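Local coordinates for protein BPH (Thiobacillus denitrificans, PDB 5OVS) that is a bacterial homolog of the proteasome that forms a fourteen-subunit double ring and probably hydrolyses peptide bonds in its inner cavity, at residues K[56-59]-K[60-64]; K[50-53]-K[54-57]; K[142-145]-K[146-150]. All coordinates share one frame; numbering follows the deposited sequence.

Interaction 1 of 3, residues K[56-59]-K[60-64]; sequences LILA and DYFAS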
ATOM      1  N   LEU K  56      33.940 -17.542  -2.889  1.00 38.80           N
ATOM      2  CA  LEU K  56      35.019 -16.888  -2.149  1.00 38.85           C
ATOM      3  C   LEU K  56      34.754 -17.018  -0.664  1.00 37.86           C
ATOM      4  O   LEU K  56      35.652 -17.369   0.120  1.00 35.13           O
ATOM      5  CB  LEU K  56      35.114 -15.419  -2.532  1.00 40.22           C
ATOM      6  CG  LEU K  56      35.244 -15.195  -4.040  1.00 41.90           C
ATOM      7  CD1 LEU K  56      34.882 -13.771  -4.417  1.00 42.90           C
ATOM      8  CD2 LEU K  56      36.641 -15.561  -4.513  1.00 42.67           C
ATOM      9  N   ILE K  57      33.506 -16.764  -0.277  1.00 37.46           N
ATOM     10  CA  ILE K  57      33.117 -16.949   1.120  1.00 38.55           C
ATOM     11  C   ILE K  57      33.442 -18.378   1.563  1.00 38.73           C
ATOM     12  O   ILE K  57      34.118 -18.569   2.578  1.00 38.87           O
ATOM     13  CB  ILE K  57      31.630 -16.619   1.377  1.00 38.34           C
ATOM     14  CG1 ILE K  57      31.382 -15.115   1.233  1.00 38.18           C
ATOM     15  CG2 ILE K  57      31.215 -17.035   2.783  1.00 38.76           C
ATOM     16  CD1 ILE K  57      29.920 -14.721   1.185  1.00 37.62           C
ATOM     17  N   LEU K  58      33.008 -19.368   0.782  1.00 38.40           N
ATOM     18  CA  LEU K  58      33.105 -20.776   1.207  1.00 38.01           C
ATOM     19  C   LEU K  58      34.529 -21.293   1.338  1.00 37.31           C
ATOM     20  O   LEU K  58      34.836 -21.971   2.304  1.00 37.26           O
ATOM     21  CB  LEU K  58      32.286 -21.690   0.294  1.00 37.99           C
ATOM     22  CG  LEU K  58      30.752 -21.545   0.274  1.00 37.56           C
ATOM     23  CD1 LEU K  58      30.117 -22.920   0.113  1.00 38.03           C
ATOM     24  CD2 LEU K  58      30.174 -20.879   1.511  1.00 38.04           C
ATOM     25  N   ALA K  59      35.386 -20.955   0.375  1.00 37.07           N
ATOM     26  CA  ALA K  59      36.815 -21.294   0.422  1.00 37.14           C
ATOM     27  C   ALA K  59      37.504 -20.687   1.639  1.00 37.55           C
ATOM     28  O   ALA K  59      38.218 -21.372   2.359  1.00 38.49           O
ATOM     29  CB  ALA K  59      37.503 -20.840  -0.853  1.00 37.07           C
ATOM     30  N   ASP K  60      37.282 -19.397   1.854  1.00 38.65           N
ATOM     31  CA  ASP K  60      37.728 -18.692   3.059  1.00 39.48           C
ATOM     32  C   ASP K  60      37.262 -19.435   4.310  1.00 39.99           C
ATOM     33  O   ASP K  60      38.064 -19.823   5.166  1.00 41.03           O
ATOM     34  CB  ASP K  60      37.158 -17.273   3.053  1.00 39.92           C
ATOM     35  CG  ASP K  60      37.782 -16.377   4.085  1.00 40.87           C
ATOM     36  OD1 ASP K  60      38.860 -15.816   3.805  1.00 45.68           O
ATOM     37  OD2 ASP K  60      37.181 -16.185   5.157  1.00 39.71           O
ATOM     38  N   TYR K  61      35.960 -19.662   4.399  1.00 39.25           N
ATOM     39  CA  TYR K  61      35.393 -20.337   5.557  1.00 38.94           C
ATOM     40  C   TYR K  61      36.055 -21.696   5.820  1.00 40.02           C
ATOM     41  O   TYR K  61      36.488 -21.975   6.941  1.00 40.45           O
ATOM     42  CB  TYR K  61      33.884 -20.510   5.395  1.00 37.02           C
ATOM     43  CG  TYR K  61      33.253 -21.223   6.564  1.00 36.41           C
ATOM     44  CD1 TYR K  61      33.117 -20.591   7.800  1.00 36.07           C
ATOM     45  CD2 TYR K  61      32.806 -22.539   6.444  1.00 36.11           C
ATOM     46  CE1 TYR K  61      32.546 -21.248   8.881  1.00 35.95           C
ATOM     47  CE2 TYR K  61      32.234 -23.204   7.513  1.00 35.84           C
ATOM     48  CZ  TYR K  61      32.103 -22.558   8.730  1.00 36.09           C
ATOM     49  OH  TYR K  61      31.530 -23.221   9.790  1.00 35.44           O
ATOM     50  N   PHE K  62      36.134 -22.532   4.788  1.00 40.68           N
ATOM     51  CA  PHE K  62      36.626 -23.902   4.955  1.00 41.37           C
ATOM     52  C   PHE K  62      38.130 -23.945   5.177  1.00 43.89           C
ATOM     53  O   PHE K  62      38.624 -24.835   5.872  1.00 45.01           O
ATOM     54  CB  PHE K  62      36.202 -24.801   3.779  1.00 40.55           C
ATOM     55  CG  PHE K  62      34.724 -25.123   3.762  1.00 40.21           C
ATOM     56  CD1 PHE K  62      34.109 -25.722   4.861  1.00 40.54           C
ATOM     57  CD2 PHE K  62      33.939 -24.836   2.644  1.00 39.58           C
ATOM     58  CE1 PHE K  62      32.749 -26.021   4.845  1.00 40.12           C
ATOM     59  CE2 PHE K  62      32.581 -25.130   2.628  1.00 38.68           C
ATOM     60  CZ  PHE K  62      31.987 -25.726   3.726  1.00 38.78           C
ATOM     61  N   ALA K  63      38.854 -22.981   4.607  1.00 45.98           N
ATOM     62  CA  ALA K  63      40.284 -22.819   4.885  1.00 47.20           C
ATOM     63  C   ALA K  63      40.534 -22.439   6.350  1.00 50.71           C
ATOM     64  O   ALA K  63      41.525 -22.879   6.951  1.00 50.03           O
ATOM     65  CB  ALA K  63      40.895 -21.780   3.959  1.00 46.55           C
ATOM     66  N   SER K  64      39.639 -21.634   6.925  1.00 52.25           N
ATOM     67  CA  SER K  64      39.797 -21.193   8.312  1.00 54.17           C
ATOM     68  C   SER K  64      39.553 -22.308   9.341  1.00 55.21           C
ATOM     69  O   SER K  64      40.082 -22.246  10.450  1.00 57.28           O
ATOM     70  CB  SER K  64      38.901 -19.982   8.605  1.00 54.58           C
ATOM     71  OG  SER K  64      37.527 -20.318   8.561  1.00 56.24           O
TER
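L58 and F62 sit one helical turn apart and are joined twice, through the main chain and through their side chains. F62 N donates to L58 O, one of four successive i+4 bonds: D60 N to L56 O (3.1 Å), Y61 N to I57 O (2.8 Å), F62 N to L58 O (2.9 Å) and A63 N to A59 O (2.8 Å). Their N-H...O angles of 156° to 168° show that each carbonyl from L56 to A59 has a well-directed amide donor. Further along, S64 N serves D60 O, and S64 OG donates to Y61 O at 2.5 Å, a short value not to be pressed. The D60 carboxylate has no role in this pattern; its OD2 is hydrogen-bonded to Y92 OH. The side chains of L58 and F62 run side by side, and L58 CD1 comes to 4.2 Å from F62 CE2. F62 CG is turned away from its own carbonyl carbon (chi1 -71°), which brings CD2 to 3.0 Å from L58 O. Over one ring face lies the edge of Y61, with CD2 3.7 Å above the plane. An alanine at F62 would keep the amide bond but would probably leave L58 CD1 and the Y61 edge without their aromatic neighbour, opening a gap toward V41 and P69. Y61 and I57 meet helix 74-91, and L56, I57 and D60 also pack on a neighbouring subunit. Regular i+4 bonding, with side chains packed on helix 74-91 and strand 38-41 of the same chain and on a second subunit, is what an outer-layer helix of the proteasome-like αββα sandwich shows.

Interaction 2 of 3, residues K[50-53]-K[54-57]; sequences GSAT and FKLI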
ATOM      1  N   GLY K  50      24.075 -19.178  -7.058  1.00 34.26           N
ATOM      2  CA  GLY K  50      23.763 -17.930  -6.347  1.00 34.68           C
ATOM      3  C   GLY K  50      24.796 -16.874  -6.674  1.00 34.84           C
ATOM      4  O   GLY K  50      25.455 -16.964  -7.697  1.00 34.86           O
ATOM      5  N   SER K  51      24.948 -15.883  -5.803  1.00 36.29           N
ATOM      6  CA  SER K  51      25.976 -14.840  -5.975  1.00 37.40           C
ATOM      7  C   SER K  51      27.367 -15.443  -6.103  1.00 36.46           C
ATOM      8  O   SER K  51      27.716 -16.351  -5.363  1.00 35.72           O
ATOM      9  CB  SER K  51      25.970 -13.858  -4.789  1.00 39.55           C
ATOM     10  OG  SER K  51      27.235 -13.209  -4.627  1.00 40.92           O
ATOM     11  N   ALA K  52      28.159 -14.901  -7.024  1.00 36.16           N
ATOM     12  CA  ALA K  52      29.532 -15.360  -7.255  1.00 36.20           C
ATOM     13  C   ALA K  52      30.458 -15.132  -6.067  1.00 35.95           C
ATOM     14  O   ALA K  52      31.586 -15.605  -6.065  1.00 36.91           O
ATOM     15  CB  ALA K  52      30.110 -14.667  -8.479  1.00 36.63           C
ATOM     16  N   THR K  53      29.999 -14.376  -5.079  1.00 35.77           N
ATOM     17  CA  THR K  53      30.784 -14.120  -3.896  1.00 35.80           C
ATOM     18  C   THR K  53      30.863 -15.390  -3.040  1.00 35.57           C
ATOM     19  O   THR K  53      31.828 -15.587  -2.285  1.00 34.40           O
ATOM     20  CB  THR K  53      30.176 -12.949  -3.103  1.00 36.29           C
ATOM     21  OG1 THR K  53      30.041 -11.820  -3.968  1.00 36.99           O
ATOM     22  CG2 THR K  53      31.048 -12.556  -1.921  1.00 36.80           C
ATOM     23  N   PHE K  54      29.864 -16.264  -3.179  1.00 34.85           N
ATOM     24  CA  PHE K  54      29.737 -17.409  -2.280  1.00 34.98           C
ATOM     25  C   PHE K  54      30.915 -18.365  -2.365  1.00 35.63           C
ATOM     26  O   PHE K  54      31.332 -18.923  -1.354  1.00 34.51           O
ATOM     27  CB  PHE K  54      28.411 -18.142  -2.497  1.00 34.62           C
ATOM     28  CG  PHE K  54      27.233 -17.435  -1.886  1.00 35.31           C
ATOM     29  CD1 PHE K  54      27.216 -17.150  -0.528  1.00 35.59           C
ATOM     30  CD2 PHE K  54      26.146 -17.052  -2.663  1.00 35.38           C
ATOM     31  CE1 PHE K  54      26.145 -16.490   0.043  1.00 36.45           C
ATOM     32  CE2 PHE K  54      25.071 -16.393  -2.096  1.00 35.33           C
ATOM     33  CZ  PHE K  54      25.067 -16.110  -0.745  1.00 36.10           C
ATOM     34  N   LYS K  55      31.461 -18.530  -3.569  1.00 37.85           N
ATOM     35  CA  LYS K  55      32.623 -19.397  -3.759  1.00 39.19           C
ATOM     36  C   LYS K  55      33.849 -18.863  -2.998  1.00 38.73           C
ATOM     37  O   LYS K  55      34.667 -19.641  -2.495  1.00 39.37           O
ATOM     38  CB  LYS K  55      32.918 -19.618  -5.254  1.00 39.50           C
ATOM     39  CG  LYS K  55      33.247 -18.369  -6.055  1.00 40.95           C
ATOM     40  CD  LYS K  55      34.105 -18.715  -7.255  1.00 42.43           C
ATOM     41  CE  LYS K  55      34.243 -17.556  -8.217  1.00 43.90           C
ATOM     42  NZ  LYS K  55      33.052 -17.458  -9.102  1.00 45.83           N
ATOM     43  N   LEU K  56      33.940 -17.542  -2.889  1.00 38.80           N
ATOM     44  CA  LEU K  56      35.019 -16.888  -2.149  1.00 38.85           C
ATOM     45  C   LEU K  56      34.754 -17.018  -0.664  1.00 37.86           C
ATOM     46  O   LEU K  56      35.652 -17.369   0.120  1.00 35.13           O
ATOM     47  CB  LEU K  56      35.114 -15.419  -2.532  1.00 40.22           C
ATOM     48  CG  LEU K  56      35.244 -15.195  -4.040  1.00 41.90           C
ATOM     49  CD1 LEU K  56      34.882 -13.771  -4.417  1.00 42.90           C
ATOM     50  CD2 LEU K  56      36.641 -15.561  -4.513  1.00 42.67           C
ATOM     51  N   ILE K  57      33.506 -16.764  -0.277  1.00 37.46           N
ATOM     52  CA  ILE K  57      33.117 -16.949   1.120  1.00 38.55           C
ATOM     53  C   ILE K  57      33.442 -18.378   1.563  1.00 38.73           C
ATOM     54  O   ILE K  57      34.118 -18.569   2.578  1.00 38.87           O
ATOM     55  CB  ILE K  57      31.630 -16.619   1.377  1.00 38.34           C
ATOM     56  CG1 ILE K  57      31.382 -15.115   1.233  1.00 38.18           C
ATOM     57  CG2 ILE K  57      31.215 -17.035   2.783  1.00 38.76           C
ATOM     58  CD1 ILE K  57      29.920 -14.721   1.185  1.00 37.62           C
TER
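S51 meets the F54 ring with its CB, 3.8 Å from CE2, while the main chain at G50 C lies at the ring edge, near its plane. A CB on G50 would point at this ring, and the backbone angles there by themselves call for glycine. F54 N bonds to S51 O (3.1 Å), closing a type I turn; the donor stands 47° out of the carbonyl plane. Inside the turn, S51 OG accepts from T53 N at 3.0 Å, a capping bond with an angle of 161°. T53 sets its two branches differently: CG2, opposite the backbone N across chi1, crosses the I57 chain obliquely at 4.0 Å from CD1, whereas OG1 bonds to T127 OG1 and H125 O of a neighbouring subunit. K55 CG sits between its backbone N and carbonyl carbon, 3.2 Å from A52 O, and a bend at chi4 brings NZ to 4.1 Å from A52 CB. T53 O takes the amide of I57 (2.9 Å, 168°) and, weakly, that of L56. T53 thus has its amide, carbonyl and hydroxyl all engaged, consistent with one residue helping to tie the helix start to the subunit interface.

Interaction 3 of 3, residues K[142-145]-K[146-150]; sequences PYAL and GAMYA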
ATOM      1  N   PRO K 142      16.329 -27.003 -14.799  1.00 25.36           N
ATOM      2  CA  PRO K 142      15.297 -27.754 -15.500  1.00 25.02           C
ATOM      3  C   PRO K 142      15.769 -28.222 -16.857  1.00 24.84           C
ATOM      4  O   PRO K 142      15.561 -29.376 -17.218  1.00 25.50           O
ATOM      5  CB  PRO K 142      14.126 -26.770 -15.590  1.00 25.72           C
ATOM      6  CG  PRO K 142      14.669 -25.432 -15.298  1.00 25.43           C
ATOM      7  CD  PRO K 142      15.926 -25.610 -14.521  1.00 25.32           C
ATOM      8  N   TYR K 143      16.446 -27.345 -17.577  1.00 24.67           N
ATOM      9  CA  TYR K 143      17.112 -27.706 -18.833  1.00 24.49           C
ATOM     10  C   TYR K 143      18.137 -28.831 -18.642  1.00 24.48           C
ATOM     11  O   TYR K 143      18.184 -29.762 -19.449  1.00 25.43           O
ATOM     12  CB  TYR K 143      17.833 -26.485 -19.440  1.00 24.46           C
ATOM     13  CG  TYR K 143      17.008 -25.230 -19.583  1.00 24.33           C
ATOM     14  CD1 TYR K 143      16.260 -24.991 -20.741  1.00 24.85           C
ATOM     15  CD2 TYR K 143      16.983 -24.267 -18.576  1.00 24.08           C
ATOM     16  CE1 TYR K 143      15.504 -23.835 -20.889  1.00 24.62           C
ATOM     17  CE2 TYR K 143      16.225 -23.115 -18.715  1.00 23.95           C
ATOM     18  CZ  TYR K 143      15.491 -22.911 -19.878  1.00 24.37           C
ATOM     19  OH  TYR K 143      14.740 -21.785 -20.024  1.00 24.23           O
ATOM     20  N   ALA K 144      18.971 -28.740 -17.604  1.00 23.86           N
ATOM     21  CA  ALA K 144      19.972 -29.775 -17.341  1.00 24.15           C
ATOM     22  C   ALA K 144      19.353 -31.134 -16.983  1.00 24.70           C
ATOM     23  O   ALA K 144      19.859 -32.189 -17.413  1.00 25.16           O
ATOM     24  CB  ALA K 144      20.937 -29.337 -16.246  1.00 23.77           C
ATOM     25  N   LEU K 145      18.285 -31.095 -16.181  1.00 24.59           N
ATOM     26  CA  LEU K 145      17.559 -32.288 -15.777  1.00 24.82           C
ATOM     27  C   LEU K 145      16.971 -32.987 -16.964  1.00 25.50           C
ATOM     28  O   LEU K 145      17.137 -34.181 -17.099  1.00 25.81           O
ATOM     29  CB  LEU K 145      16.420 -31.951 -14.814  1.00 24.61           C
ATOM     30  CG  LEU K 145      16.818 -31.498 -13.420  1.00 24.75           C
ATOM     31  CD1 LEU K 145      15.571 -31.114 -12.634  1.00 24.67           C
ATOM     32  CD2 LEU K 145      17.649 -32.563 -12.678  1.00 24.75           C
ATOM     33  N   GLY K 146      16.247 -32.245 -17.806  1.00 26.54           N
ATOM     34  CA  GLY K 146      15.679 -32.803 -19.023  1.00 26.87           C
ATOM     35  C   GLY K 146      16.728 -33.424 -19.919  1.00 28.03           C
ATOM     36  O   GLY K 146      16.550 -34.529 -20.443  1.00 28.54           O
ATOM     37  N   ALA K 147      17.842 -32.722 -20.085  1.00 28.93           N
ATOM     38  CA  ALA K 147      18.931 -33.233 -20.903  1.00 29.57           C
ATOM     39  C   ALA K 147      19.539 -34.511 -20.293  1.00 29.95           C
ATOM     40  O   ALA K 147      19.733 -35.511 -20.997  1.00 30.58           O
ATOM     41  CB  ALA K 147      19.990 -32.162 -21.104  1.00 29.28           C
ATOM     42  N   MET K 148      19.816 -34.498 -18.997  1.00 29.32           N
ATOM     43  CA  MET K 148      20.385 -35.698 -18.359  1.00 29.80           C
ATOM     44  C   MET K 148      19.377 -36.841 -18.281  1.00 30.34           C
ATOM     45  O   MET K 148      19.750 -38.007 -18.369  1.00 31.05           O
ATOM     46  CB  MET K 148      20.953 -35.372 -16.985  1.00 28.79           C
ATOM     47  CG  MET K 148      22.135 -34.437 -17.106  1.00 28.69           C
ATOM     48  SD  MET K 148      22.982 -34.025 -15.592  1.00 27.92           S
ATOM     49  CE  MET K 148      21.671 -33.201 -14.683  1.00 27.61           C
ATOM     50  N   TYR K 149      18.100 -36.510 -18.155  1.00 31.08           N
ATOM     51  CA  TYR K 149      17.062 -37.523 -18.216  1.00 31.66           C
ATOM     52  C   TYR K 149      17.159 -38.288 -19.530  1.00 31.75           C
ATOM     53  O   TYR K 149      17.035 -39.508 -19.541  1.00 31.63           O
ATOM     54  CB  TYR K 149      15.668 -36.902 -18.051  1.00 32.07           C
ATOM     55  CG  TYR K 149      14.530 -37.867 -18.326  1.00 32.42           C
ATOM     56  CD1 TYR K 149      14.122 -38.784 -17.370  1.00 32.43           C
ATOM     57  CD2 TYR K 149      13.883 -37.872 -19.558  1.00 33.14           C
ATOM     58  CE1 TYR K 149      13.095 -39.673 -17.624  1.00 32.96           C
ATOM     59  CE2 TYR K 149      12.859 -38.759 -19.820  1.00 33.45           C
ATOM     60  CZ  TYR K 149      12.467 -39.646 -18.855  1.00 33.37           C
ATOM     61  OH  TYR K 149      11.449 -40.516 -19.129  1.00 34.33           O
ATOM     62  N   ALA K 150      17.397 -37.567 -20.621  1.00 31.72           N
ATOM     63  CA  ALA K 150      17.481 -38.158 -21.952  1.00 32.18           C
ATOM     64  C   ALA K 150      18.756 -38.950 -22.203  1.00 33.15           C
ATOM     65  O   ALA K 150      18.739 -39.901 -22.969  1.00 34.58           O
ATOM     66  CB  ALA K 150      17.362 -37.073 -23.000  1.00 31.98           C
TER
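M148 folds its side chain back over the preceding turn and meets A144. Three torsions account for this: CG lies opposite the carbonyl carbon across chi1 (-65°), the chain is extended at chi2 (-177°), and chi3 (-62°) bends the terminal methyl inward. As a result CG stands 3.2 Å from A144 O, CE lies 3.4 Å from the same oxygen, and CE comes to 4.2 Å from A144 CB. The carbonyl under this hook is already paired, because M148 N donates to A144 O at 2.8 Å. Three more i+4 bonds keep the turns in step: G146 N to P142 O (3.0 Å), A147 N to Y143 O (3.0 Å) and Y149 N to L145 O (2.7 Å). L145 has the same kind of first torsion as M148, but its CB points away from 146-150; what links it to that segment is its carbonyl, which lies 3.2 Å from Y149 CB besides bonding Y149 N. Y149 makes the opposite choice, with CG trans to the amide nitrogen, and its ring is carried away from 142-145. A147 adds a methyl group near Y143 O, and G146 brings no side chain at all. One flank of the helix is turned to the sheet: A144 and M148 both touch A136 of strand 134-137 and T4 of strand 3-8, M148 reaches V6 as well, and L145 rests on Y135. Y143 and A147 meet F173 and A169 of helix 159-173, and M148 meets V162 there. Y143 and A147 also face another copy of the protein, where P142 and Y143 pack on Y143 and P142 of that neighbouring subunit, so helix 141-151 lies between its own sheet, helix 159-173 and neighbouring subunits.

From the N terminus, interaction 2 comes first: its turn at 51-54 follows strand 44-48 and starts helix 54-64. Interaction 1 takes over on the same helix, sharing L56 and I57, with centres 10 Å apart; interaction 1 begins on the segment where interaction 2 ends, and both touch the same neighbouring subunit. Interaction 3 follows much later, on helix 141-151, on the opposite side of the chain's centre, its centre 31 Å from that of interaction 1 and 25 Å from that of interaction 2. Each contact closes just a turn or so of chain, and none crosses another. Together they sample the two helical layers outside the paired sheets, each at an interface with other subunits.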